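Local coordinates for early 35 kDa protein (Autographa californica nucleopolyhedrovirus, PDB 1P35) that inhibits host caspases to block the insect cell's apoptotic response to viral infection, and also suppresses the host's antiviral RNA interference, at residues A[1-5]-A[41-46]; A[19-25]-A[199-203]; A[37-41]-A[153-158]; A[209-213]-A[265-269]. The contacts are given in a common frame with arbitrary orientation. Residues are numbered along the deposited sequence.

Contact 1: residues A[1-5]-A[41-46]; sequences CVIFP and PVLMMF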
loop_
_atom_site.group_PDB
_atom_site.type_symbol
_atom_site.label_atom_id
_atom_site.label_comp_id
_atom_site.label_asym_id
_atom_site.label_seq_id
_atom_site.Cartn_x
_atom_site.Cartn_y
_atom_site.Cartn_z
ATOM N N CYS A 1 23.242 9.480 -6.280
ATOM C CA CYS A 1 23.929 8.308 -5.744
ATOM C C CYS A 1 25.249 8.742 -5.163
ATOM O O CYS A 1 25.649 8.253 -4.118
ATOM C CB CYS A 1 24.124 7.390 -6.882
ATOM S SG CYS A 1 22.625 7.501 -7.672
ATOM N N VAL A 2 25.926 9.619 -5.889
ATOM C CA VAL A 2 27.224 10.192 -5.438
ATOM C C VAL A 2 26.690 11.350 -4.626
ATOM O O VAL A 2 26.266 12.387 -5.163
ATOM C CB VAL A 2 28.049 10.703 -6.640
ATOM C CG1 VAL A 2 29.363 11.263 -6.195
ATOM C CG2 VAL A 2 28.224 9.573 -7.629
ATOM N N ILE A 3 26.635 11.139 -3.333
ATOM C CA ILE A 3 26.067 12.146 -2.440
ATOM C C ILE A 3 27.049 13.060 -1.738
ATOM O O ILE A 3 28.118 12.636 -1.315
ATOM C CB ILE A 3 25.171 11.436 -1.421
ATOM C CG1 ILE A 3 24.060 10.701 -2.194
ATOM C CG2 ILE A 3 24.596 12.416 -0.412
ATOM C CD1 ILE A 3 23.027 9.997 -1.302
ATOM N N PHE A 4 26.669 14.327 -1.624
ATOM C CA PHE A 4 27.490 15.347 -0.962
ATOM C C PHE A 4 26.526 16.180 -0.144
ATOM O O PHE A 4 25.397 16.399 -0.562
ATOM C CB PHE A 4 28.152 16.289 -1.989
ATOM C CG PHE A 4 28.930 17.416 -1.362
ATOM C CD1 PHE A 4 30.244 17.223 -0.960
ATOM C CD2 PHE A 4 28.294 18.622 -1.028
ATOM C CE1 PHE A 4 30.918 18.209 -0.212
ATOM C CE2 PHE A 4 28.945 19.622 -0.280
ATOM C CZ PHE A 4 30.265 19.407 0.133
ATOM N N PRO A 5 26.900 16.587 1.071
ATOM C CA PRO A 5 28.072 16.382 1.922
ATOM C C PRO A 5 28.290 14.880 2.050
ATOM O O PRO A 5 27.336 14.123 1.945
ATOM C CB PRO A 5 27.617 16.973 3.245
ATOM C CG PRO A 5 26.782 18.153 2.786
ATOM C CD PRO A 5 25.927 17.469 1.740
ATOM N N PRO A 41 21.696 22.344 1.420
ATOM C CA PRO A 41 21.124 21.225 0.669
ATOM C C PRO A 41 22.041 20.004 0.456
ATOM O O PRO A 41 23.286 20.053 0.616
ATOM C CB PRO A 41 20.732 21.873 -0.656
ATOM C CG PRO A 41 20.694 23.429 -0.299
ATOM C CD PRO A 41 21.907 23.506 0.536
ATOM N N VAL A 42 21.381 18.901 0.123
ATOM C CA VAL A 42 22.037 17.651 -0.200
ATOM C C VAL A 42 22.145 17.746 -1.734
ATOM O O VAL A 42 21.161 18.072 -2.413
ATOM C CB VAL A 42 21.123 16.430 0.162
ATOM C CG1 VAL A 42 21.743 15.138 -0.348
ATOM C CG2 VAL A 42 20.885 16.370 1.663
ATOM N N LEU A 43 23.337 17.515 -2.263
ATOM C CA LEU A 43 23.554 17.511 -3.708
ATOM C C LEU A 43 23.816 16.036 -4.086
ATOM O O LEU A 43 24.849 15.467 -3.719
ATOM C CB LEU A 43 24.783 18.350 -4.081
ATOM C CG LEU A 43 24.882 19.704 -3.365
ATOM C CD1 LEU A 43 25.981 20.577 -3.957
ATOM C CD2 LEU A 43 23.531 20.407 -3.469
ATOM N N MET A 44 22.852 15.402 -4.740
ATOM C CA MET A 44 23.040 14.031 -5.171
ATOM C C MET A 44 23.281 14.068 -6.680
ATOM O O MET A 44 22.525 14.681 -7.411
ATOM C CB MET A 44 21.812 13.183 -4.858
ATOM C CG MET A 44 21.906 11.778 -5.460
ATOM S SD MET A 44 20.629 10.583 -4.968
ATOM C CE MET A 44 19.109 11.266 -5.703
ATOM N N MET A 45 24.333 13.438 -7.151
ATOM C CA MET A 45 24.594 13.493 -8.582
ATOM C C MET A 45 24.886 12.153 -9.123
ATOM O O MET A 45 25.344 11.282 -8.395
ATOM C CB MET A 45 25.771 14.411 -8.858
ATOM C CG MET A 45 25.696 15.772 -8.115
ATOM S SD MET A 45 26.818 16.887 -8.950
ATOM C CE MET A 45 27.101 18.108 -7.589
ATOM N N PHE A 46 24.611 11.939 -10.401
ATOM C CA PHE A 46 24.937 10.628 -10.925
ATOM C C PHE A 46 24.893 10.658 -12.435
ATOM O O PHE A 46 24.268 11.543 -13.067
ATOM C CB PHE A 46 23.980 9.562 -10.323
ATOM C CG PHE A 46 22.487 9.831 -10.577
ATOM C CD1 PHE A 46 21.903 9.532 -11.820
ATOM C CD2 PHE A 46 21.667 10.362 -9.558
ATOM C CE1 PHE A 46 20.535 9.740 -12.060
ATOM C CE2 PHE A 46 20.288 10.585 -9.778
ATOM C CZ PHE A 46 19.717 10.267 -11.041
HETATM O O HOH W 1 27.121 15.081 -5.438
#
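The ring of Phe4 lies against the side chain of Leu43, CD2 to CD1 at 4.2 Å, within an antiparallel beta pairing that adds the first strand, 2-4, alongside strand 42-48, which pairs with 148-154 on its other side. The strand axes come within 4.8 Å at 161°. Two hydrogen-bonded pairs, Val2 with Met45 and Phe4 with Leu43, enclose the non-hydrogen-bonded pair Ile3 with Met44, whose side chains lie on the face opposite Val2, Phe4, Leu43 and Met45, where Ile3 CG1 meets Met44 CG at 4.1 Å. Cys1 SG sits 4.3 Å from the centroid of the Phe46 ring, a sulfur-aromatic contact; that ring also stacks on Tyr29. Beyond Phe4 a cis peptide bond precedes Pro5. The pairing spans three residue pairs, and each hydrogen-bonded pair makes two backbone hydrogen bonds, the shorter being Met45 N to Val2 O at 3.0 Å and Leu43 N to Phe4 O at 2.9 Å. Between them a water donates to Val2 O (2.8 Å) and Leu43 O (2.9 Å).

Contact 2: residues A[19-25]-A[199-203]; sequences QVDKQTR and VDSVQ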
loop_
_atom_site.group_PDB
_atom_site.type_symbol
_atom_site.label_atom_id
_atom_site.label_comp_id
_atom_site.label_asym_id
_atom_site.label_seq_id
_atom_site.Cartn_x
_atom_site.Cartn_y
_atom_site.Cartn_z
ATOM N N GLN A 19 12.141 2.704 -21.420
ATOM C CA GLN A 19 12.172 3.342 -22.738
ATOM C C GLN A 19 10.811 4.040 -22.802
ATOM O O GLN A 19 9.825 3.440 -22.412
ATOM C CB GLN A 19 12.263 2.273 -23.849
ATOM C CG GLN A 19 12.751 2.766 -25.248
ATOM C CD GLN A 19 14.269 3.226 -25.305
ATOM O OE1 GLN A 19 15.188 2.511 -24.875
ATOM N NE2 GLN A 19 14.507 4.410 -25.867
ATOM N N VAL A 20 10.772 5.307 -23.217
ATOM C CA VAL A 20 9.506 6.061 -23.347
ATOM C C VAL A 20 9.115 5.966 -24.829
ATOM O O VAL A 20 7.952 5.749 -25.150
ATOM C CB VAL A 20 9.679 7.518 -22.969
ATOM C CG1 VAL A 20 8.457 8.327 -23.455
ATOM C CG2 VAL A 20 9.830 7.655 -21.439
ATOM N N ASP A 21 10.114 6.155 -25.699
ATOM C CA ASP A 21 9.999 6.010 -27.157
ATOM C C ASP A 21 11.380 5.754 -27.725
ATOM O O ASP A 21 12.370 5.712 -26.986
ATOM C CB ASP A 21 9.384 7.233 -27.875
ATOM C CG ASP A 21 10.201 8.506 -27.707
ATOM O OD1 ASP A 21 11.445 8.478 -27.832
ATOM O OD2 ASP A 21 9.567 9.552 -27.468
ATOM N N LYS A 22 11.448 5.628 -29.045
ATOM C CA LYS A 22 12.711 5.370 -29.716
ATOM C C LYS A 22 13.895 6.261 -29.271
ATOM O O LYS A 22 15.045 5.831 -29.367
ATOM C CB LYS A 22 12.523 5.431 -31.259
ATOM C CG LYS A 22 13.762 4.991 -32.048
ATOM C CD LYS A 22 13.513 4.852 -33.553
ATOM C CE LYS A 22 14.777 4.357 -34.293
ATOM N NZ LYS A 22 14.549 4.029 -35.753
ATOM N N GLN A 23 13.655 7.485 -28.796
ATOM C CA GLN A 23 14.805 8.298 -28.372
ATOM C C GLN A 23 14.679 8.933 -27.018
ATOM O O GLN A 23 15.358 9.905 -26.725
ATOM C CB GLN A 23 15.121 9.421 -29.338
ATOM C CG GLN A 23 14.041 10.422 -29.548
ATOM C CD GLN A 23 13.216 10.035 -30.734
ATOM O OE1 GLN A 23 13.720 9.383 -31.626
ATOM N NE2 GLN A 23 11.954 10.444 -30.766
ATOM N N THR A 24 13.809 8.373 -26.196
ATOM C CA THR A 24 13.604 8.906 -24.879
ATOM C C THR A 24 13.454 7.766 -23.895
ATOM O O THR A 24 12.888 6.702 -24.231
ATOM C CB THR A 24 12.305 9.768 -24.828
ATOM O OG1 THR A 24 12.240 10.643 -25.974
ATOM C CG2 THR A 24 12.265 10.569 -23.523
ATOM N N ARG A 25 13.956 7.980 -22.682
ATOM C CA ARG A 25 13.803 6.988 -21.611
ATOM C C ARG A 25 13.506 7.789 -20.349
ATOM O O ARG A 25 13.752 9.006 -20.315
ATOM C CB ARG A 25 15.076 6.107 -21.423
ATOM C CG ARG A 25 15.404 5.175 -22.581
ATOM C CD ARG A 25 16.644 4.309 -22.283
ATOM N NE ARG A 25 16.463 3.501 -21.073
ATOM C CZ ARG A 25 16.073 2.223 -21.079
ATOM N NH1 ARG A 25 15.826 1.597 -22.219
ATOM N NH2 ARG A 25 15.913 1.561 -19.944
ATOM N N VAL A 199 14.568 -2.191 -14.939
ATOM C CA VAL A 199 15.049 -1.487 -16.165
ATOM C C VAL A 199 14.605 -2.298 -17.370
ATOM O O VAL A 199 14.933 -3.471 -17.448
ATOM C CB VAL A 199 16.596 -1.376 -16.238
ATOM C CG1 VAL A 199 16.979 -0.459 -17.406
ATOM C CG2 VAL A 199 17.191 -0.829 -14.906
ATOM N N ASP A 200 13.851 -1.687 -18.297
ATOM C CA ASP A 200 13.351 -2.427 -19.460
ATOM C C ASP A 200 14.033 -2.038 -20.751
ATOM O O ASP A 200 14.825 -1.112 -20.774
ATOM C CB ASP A 200 11.827 -2.305 -19.604
ATOM C CG ASP A 200 11.331 -0.900 -20.027
ATOM O OD1 ASP A 200 12.025 -0.175 -20.747
ATOM O OD2 ASP A 200 10.175 -0.563 -19.665
ATOM N N SER A 201 13.741 -2.798 -21.805
ATOM C CA SER A 201 14.310 -2.610 -23.129
ATOM C C SER A 201 15.823 -2.639 -23.086
ATOM O O SER A 201 16.479 -1.805 -23.724
ATOM C CB SER A 201 13.835 -1.297 -23.757
ATOM O OG SER A 201 12.443 -1.124 -23.535
ATOM N N VAL A 202 16.367 -3.605 -22.340
ATOM C CA VAL A 202 17.820 -3.742 -22.211
ATOM C C VAL A 202 18.366 -5.096 -22.544
ATOM O O VAL A 202 17.716 -6.084 -22.367
ATOM C CB VAL A 202 18.344 -3.347 -20.784
ATOM C CG1 VAL A 202 18.288 -1.843 -20.667
ATOM C CG2 VAL A 202 17.473 -4.017 -19.642
ATOM N N GLN A 203 19.567 -5.110 -23.085
ATOM C CA GLN A 203 20.241 -6.345 -23.435
ATOM C C GLN A 203 20.922 -6.955 -22.211
ATOM O O GLN A 203 21.368 -6.256 -21.299
ATOM C CB GLN A 203 21.302 -6.074 -24.508
ATOM C CG GLN A 203 20.760 -5.736 -25.893
ATOM C CD GLN A 203 21.882 -5.412 -26.859
ATOM O OE1 GLN A 203 22.879 -6.139 -26.938
ATOM N NE2 GLN A 203 21.728 -4.321 -27.605
HETATM O O HOH W 2 8.814 0.980 -21.397
#
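Arg25, Gln19 and Asp200 illustrate how a beta hairpin can be fastened to a loop remote in sequence by few polar groups. The hairpin joins strands 10-21 and 24-33 through a type I turn from Asp21 to Thr24, with a classic beta bulge where Val20 and Asp21 both face Thr24; Asp21 OD1 accepts from Gln23 N at 2.6 Å, an Asx turn. Strands 10-21 and 191-199 are parallel neighbours in the sheet, so these contacts extend that pairing beyond the strand end. Arg25, with the most surface covered, directs its guanidinium at the start of the loop that follows strand 191-199. Both terminal nitrogens bind one carbonyl: Asp200 O lies 3.2 Å from Arg25 NH1 and 3.0 Å from Arg25 NH2, near the guanidinium plane. The salt-bridge partner of Arg25 NH2 is Asp17; Asp200 OD1, 4.3 Å from Arg25 NH2 and well out of the guanidinium plane, offers it only a nearby opposite charge. Gln19 N donates to Asp200 OD1 at 3.0 Å, Gln19 CB packs on Ser201 OG at 3.4 Å, and the Gln19 amide group ties the hairpin together, OE1 accepting from Arg25 NH1 at 2.9 Å while NE2 donates to Asp21 O at 2.7 Å. Ser201 OG gives a bond to Asp200 OD1 at 3.0 Å. The second carboxylate oxygen, Asp200 OD2, is linked to Gln19 O by a water, at 2.7 and 2.8 Å respectively.

Contact 3: residues A[37-41]-A[153-158]; sequences QLTKP and VLKPGF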
loop_
_atom_site.group_PDB
_atom_site.type_symbol
_atom_site.label_atom_id
_atom_site.label_comp_id
_atom_site.label_asym_id
_atom_site.label_seq_id
_atom_site.Cartn_x
_atom_site.Cartn_y
_atom_site.Cartn_z
ATOM N N GLN A 37 19.934 17.415 11.167
ATOM C CA GLN A 37 20.686 18.655 11.329
ATOM C C GLN A 37 20.594 19.494 10.044
ATOM O O GLN A 37 19.760 20.393 9.940
ATOM C CB GLN A 37 22.161 18.344 11.663
ATOM C CG GLN A 37 22.947 17.536 10.594
ATOM C CD GLN A 37 22.595 16.048 10.541
ATOM O OE1 GLN A 37 21.518 15.634 10.986
ATOM N NE2 GLN A 37 23.502 15.239 9.969
ATOM N N LEU A 38 21.448 19.160 9.076
ATOM C CA LEU A 38 21.546 19.796 7.763
ATOM C C LEU A 38 20.944 21.184 7.593
ATOM O O LEU A 38 19.724 21.365 7.593
ATOM C CB LEU A 38 20.970 18.866 6.695
ATOM C CG LEU A 38 21.607 17.481 6.594
ATOM C CD1 LEU A 38 20.876 16.676 5.526
ATOM C CD2 LEU A 38 23.090 17.614 6.292
ATOM N N THR A 39 21.826 22.162 7.427
ATOM C CA THR A 39 21.411 23.548 7.214
ATOM C C THR A 39 21.552 23.904 5.722
ATOM O O THR A 39 20.964 24.874 5.252
ATOM C CB THR A 39 22.253 24.506 8.086
ATOM O OG1 THR A 39 23.635 24.350 7.754
ATOM C CG2 THR A 39 22.071 24.170 9.562
ATOM N N LYS A 40 22.319 23.107 4.984
ATOM C CA LYS A 40 22.505 23.315 3.531
ATOM C C LYS A 40 21.911 22.154 2.726
ATOM O O LYS A 40 21.609 21.103 3.272
ATOM C CB LYS A 40 23.989 23.496 3.216
ATOM C CG LYS A 40 24.511 24.769 3.880
ATOM C CD LYS A 40 26.015 24.927 3.783
ATOM C CE LYS A 40 26.446 26.266 4.401
ATOM N NZ LYS A 40 27.926 26.407 4.273
ATOM N N PRO A 41 21.696 22.344 1.420
ATOM C CA PRO A 41 21.124 21.225 0.669
ATOM C C PRO A 41 22.041 20.004 0.456
ATOM O O PRO A 41 23.286 20.053 0.616
ATOM C CB PRO A 41 20.732 21.873 -0.656
ATOM C CG PRO A 41 20.694 23.429 -0.299
ATOM C CD PRO A 41 21.907 23.506 0.536
ATOM N N VAL A 153 19.023 18.391 -6.159
ATOM C CA VAL A 153 19.170 19.183 -4.932
ATOM C C VAL A 153 18.023 18.943 -3.976
ATOM O O VAL A 153 16.878 18.915 -4.375
ATOM C CB VAL A 153 19.251 20.723 -5.184
ATOM C CG1 VAL A 153 19.498 21.436 -3.846
ATOM C CG2 VAL A 153 20.384 21.069 -6.176
ATOM N N LEU A 154 18.348 18.720 -2.708
ATOM C CA LEU A 154 17.321 18.486 -1.728
ATOM C C LEU A 154 17.384 19.607 -0.715
ATOM O O LEU A 154 18.362 19.714 0.016
ATOM C CB LEU A 154 17.546 17.140 -1.036
ATOM C CG LEU A 154 16.428 16.702 -0.082
ATOM C CD1 LEU A 154 15.152 16.580 -0.888
ATOM C CD2 LEU A 154 16.764 15.325 0.578
ATOM N N LYS A 155 16.352 20.456 -0.696
ATOM C CA LYS A 155 16.280 21.555 0.260
ATOM C C LYS A 155 16.377 20.921 1.641
ATOM O O LYS A 155 15.801 19.872 1.865
ATOM C CB LYS A 155 14.952 22.315 0.104
ATOM C CG LYS A 155 14.786 23.067 -1.239
ATOM C CD LYS A 155 13.497 23.939 -1.316
ATOM C CE LYS A 155 13.425 24.757 -2.625
ATOM N NZ LYS A 155 12.234 25.671 -2.708
ATOM N N PRO A 156 17.097 21.556 2.581
ATOM C CA PRO A 156 17.360 21.167 3.979
ATOM C C PRO A 156 16.255 20.980 5.026
ATOM O O PRO A 156 16.458 20.252 6.023
ATOM C CB PRO A 156 18.361 22.224 4.436
ATOM C CG PRO A 156 17.902 23.415 3.681
ATOM C CD PRO A 156 17.815 22.808 2.297
ATOM N N GLY A 157 15.112 21.632 4.850
ATOM C CA GLY A 157 14.077 21.454 5.852
ATOM C C GLY A 157 13.259 20.168 5.788
ATOM O O GLY A 157 12.417 19.968 6.651
ATOM N N PHE A 158 13.502 19.298 4.803
ATOM C CA PHE A 158 12.734 18.048 4.622
ATOM C C PHE A 158 12.464 17.241 5.892
ATOM O O PHE A 158 13.221 17.287 6.866
ATOM C CB PHE A 158 13.424 17.138 3.574
ATOM C CG PHE A 158 14.686 16.448 4.069
ATOM C CD1 PHE A 158 15.924 17.073 3.990
ATOM C CD2 PHE A 158 14.623 15.182 4.631
ATOM C CE1 PHE A 158 17.072 16.455 4.456
ATOM C CE2 PHE A 158 15.792 14.545 5.108
ATOM C CZ PHE A 158 17.001 15.181 5.020
#
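Leu38 opens the contact, following Gln37, which bonds instead to Glu7. Leu38 CD1 meets the ring edge of Phe158 at CE1, 4.0 Å away, while Leu38 O lies 3.5 Å from Pro156 CB. Thr39 and Lys40 point their side chains away and touch Pro156 through their backbones: Thr39 O is 3.7 Å from Pro156 CG, and Lys40 O 3.6 Å from Pro156 CB. The chain therefore curves round the proline ring, which is presented by the type I turn from Lys155 to Phe158. Pro41 then packs on the other segment with CG 3.9 Å from Pro156 CD and CB 3.4 Å from Val153 CG1; its CA lies 3.2 Å from Leu154 O. The principle is a loop packed by apolar contacts on a strand end and the turn that follows it. The loop leads into strand 42-48; the other segment leaves its antiparallel neighbour 148-154. Strand 98-106 borders the latter on its other side, and Ile33 of strand 24-33 touches both Leu154 and Phe158.

Contact 4: residues A[209-213]-A[265-269]; sequences FEEFV and CNGFI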
loop_
_atom_site.group_PDB
_atom_site.type_symbol
_atom_site.label_atom_id
_atom_site.label_comp_id
_atom_site.label_asym_id
_atom_site.label_seq_id
_atom_site.Cartn_x
_atom_site.Cartn_y
_atom_site.Cartn_z
ATOM N N PHE A 209 27.243 -8.684 -15.026
ATOM C CA PHE A 209 26.436 -9.059 -13.894
ATOM C C PHE A 209 27.239 -10.045 -12.981
ATOM O O PHE A 209 27.169 -9.939 -11.736
ATOM C CB PHE A 209 25.076 -9.660 -14.351
ATOM C CG PHE A 209 24.173 -8.690 -15.133
ATOM C CD1 PHE A 209 24.363 -7.317 -15.032
ATOM C CD2 PHE A 209 23.173 -9.166 -16.015
ATOM C CE1 PHE A 209 23.582 -6.379 -15.814
ATOM C CE2 PHE A 209 22.393 -8.253 -16.807
ATOM C CZ PHE A 209 22.612 -6.868 -16.693
ATOM N N GLU A 210 27.998 -10.967 -13.580
ATOM C CA GLU A 210 28.804 -11.938 -12.802
ATOM C C GLU A 210 29.788 -11.200 -11.945
ATOM O O GLU A 210 29.908 -11.446 -10.747
ATOM C CB GLU A 210 29.565 -12.921 -13.706
ATOM C CG GLU A 210 28.636 -13.899 -14.413
ATOM C CD GLU A 210 29.382 -14.935 -15.229
ATOM O OE1 GLU A 210 30.210 -15.674 -14.634
ATOM O OE2 GLU A 210 29.122 -15.002 -16.458
ATOM N N GLU A 211 30.494 -10.268 -12.575
ATOM C CA GLU A 211 31.459 -9.475 -11.826
ATOM C C GLU A 211 30.805 -8.750 -10.624
ATOM O O GLU A 211 31.375 -8.659 -9.559
ATOM C CB GLU A 211 32.089 -8.415 -12.741
ATOM C CG GLU A 211 32.959 -7.407 -11.953
ATOM C CD GLU A 211 33.518 -6.273 -12.804
ATOM O OE1 GLU A 211 32.764 -5.647 -13.596
ATOM O OE2 GLU A 211 34.715 -5.988 -12.651
ATOM N N PHE A 212 29.613 -8.182 -10.831
ATOM C CA PHE A 212 28.978 -7.433 -9.745
ATOM C C PHE A 212 28.560 -8.413 -8.601
ATOM O O PHE A 212 28.860 -8.178 -7.420
ATOM C CB PHE A 212 27.752 -6.633 -10.310
ATOM C CG PHE A 212 27.484 -5.351 -9.590
ATOM C CD1 PHE A 212 26.977 -5.358 -8.284
ATOM C CD2 PHE A 212 27.788 -4.135 -10.181
ATOM C CE1 PHE A 212 26.782 -4.151 -7.572
ATOM C CE2 PHE A 212 27.594 -2.927 -9.478
ATOM C CZ PHE A 212 27.095 -2.934 -8.177
ATOM N N VAL A 213 27.902 -9.522 -8.968
ATOM C CA VAL A 213 27.433 -10.494 -7.978
ATOM C C VAL A 213 28.557 -11.208 -7.191
ATOM O O VAL A 213 28.427 -11.400 -5.974
ATOM C CB VAL A 213 26.485 -11.516 -8.627
ATOM C CG1 VAL A 213 26.072 -12.631 -7.630
ATOM C CG2 VAL A 213 25.207 -10.778 -9.122
ATOM N N CYS A 265 18.544 -13.605 -1.237
ATOM C CA CYS A 265 19.061 -13.654 -2.579
ATOM C C CYS A 265 19.172 -12.234 -3.143
ATOM O O CYS A 265 18.172 -11.475 -3.206
ATOM C CB CYS A 265 18.147 -14.495 -3.503
ATOM S SG CYS A 265 17.969 -16.235 -2.973
ATOM N N ASN A 266 20.382 -11.911 -3.588
ATOM C CA ASN A 266 20.715 -10.614 -4.153
ATOM C C ASN A 266 21.428 -10.804 -5.505
ATOM O O ASN A 266 22.266 -11.709 -5.691
ATOM C CB ASN A 266 21.596 -9.854 -3.167
ATOM C CG ASN A 266 20.836 -9.445 -1.921
ATOM O OD1 ASN A 266 20.074 -8.447 -1.942
ATOM N ND2 ASN A 266 20.991 -10.225 -0.839
ATOM N N GLY A 267 21.106 -9.934 -6.439
ATOM C CA GLY A 267 21.703 -10.044 -7.755
ATOM C C GLY A 267 20.868 -9.469 -8.877
ATOM O O GLY A 267 20.210 -8.446 -8.719
ATOM N N PHE A 268 20.910 -10.169 -10.005
ATOM C CA PHE A 268 20.270 -9.773 -11.236
ATOM C C PHE A 268 19.405 -10.907 -11.812
ATOM O O PHE A 268 19.855 -12.076 -11.935
ATOM C CB PHE A 268 21.367 -9.419 -12.279
ATOM C CG PHE A 268 22.248 -8.291 -11.877
ATOM C CD1 PHE A 268 23.166 -8.440 -10.843
ATOM C CD2 PHE A 268 22.095 -7.031 -12.471
ATOM C CE1 PHE A 268 23.928 -7.326 -10.374
ATOM C CE2 PHE A 268 22.836 -5.922 -12.028
ATOM C CZ PHE A 268 23.768 -6.068 -10.957
ATOM N N ILE A 269 18.167 -10.569 -12.151
ATOM C CA ILE A 269 17.256 -11.521 -12.767
ATOM C C ILE A 269 16.877 -10.862 -14.075
ATOM O O ILE A 269 16.350 -9.731 -14.079
ATOM C CB ILE A 269 16.004 -11.776 -11.912
ATOM C CG1 ILE A 269 16.354 -12.722 -10.754
ATOM C CG2 ILE A 269 14.877 -12.381 -12.787
ATOM C CD1 ILE A 269 15.273 -12.816 -9.635
#
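Three phenylalanines gather into an aromatic cluster in which one ring, that of Phe268, meets the other two in different ways. Against Phe209 it lies nearly parallel, the planes at 11° and the centroids 4.5 Å apart, but the rings are slid so far that they barely overlap; the closest atoms, Phe209 CD1 and Phe268 CD2, are 3.4 Å apart. Toward Phe212 it turns an edge in an offset edge-to-face arrangement, with centroids 5.8 Å apart and planes at 64°. Phe209 and Phe212, three residues apart on helix 206-215, both point toward the strand, as does Val213, whose CG2 reaches the edge of the Phe268 ring at CD1, 3.5 Å away. The same Val213 CG2 rests 3.8 Å from Gly267 CA. Here the chain turns a corner, with phi 153° and psi -142°. A side chain at this position would strike the carbonyl oxygen of Asn266, and its CB would be tight against Val213 too, so glycine suits both the corner and the approach of the helix. The contact is a worked case of helix-on-sheet packing through buried apolar side chains. Strand 259-271, interrupted at Gly267, lies between antiparallel strands 238-249 and 276-282, Val213 also touching Ile241 of the former and Phe209 Leu277 of the latter, while Val292 of strand 292-295 touches all three phenylalanine side chains.

Overall arrangement
All four contacts reach one large mixed sheet. Contacts 1 and 3 form one neighbourhood: their centres are about 11 Å apart, they share Pro41, and strands 42-48 and 148-154 pair directly through Val42 O and Leu154 N, 2.9 Å apart. Contact 4 lies across the chain's centre from both, its centre about 25 Å from that of contact 1 and about 34 Å from that of contact 3. Contact 2 comes within about 5 Å of contact 4 at the nearest atoms. Along the chain, contacts 1 and 3 interlock, 19-25 falls between the segments of contact 1, and contact 4 follows the rest. Early and late sequence is thus woven into one branched or curled sheet in this caspase inhibitor.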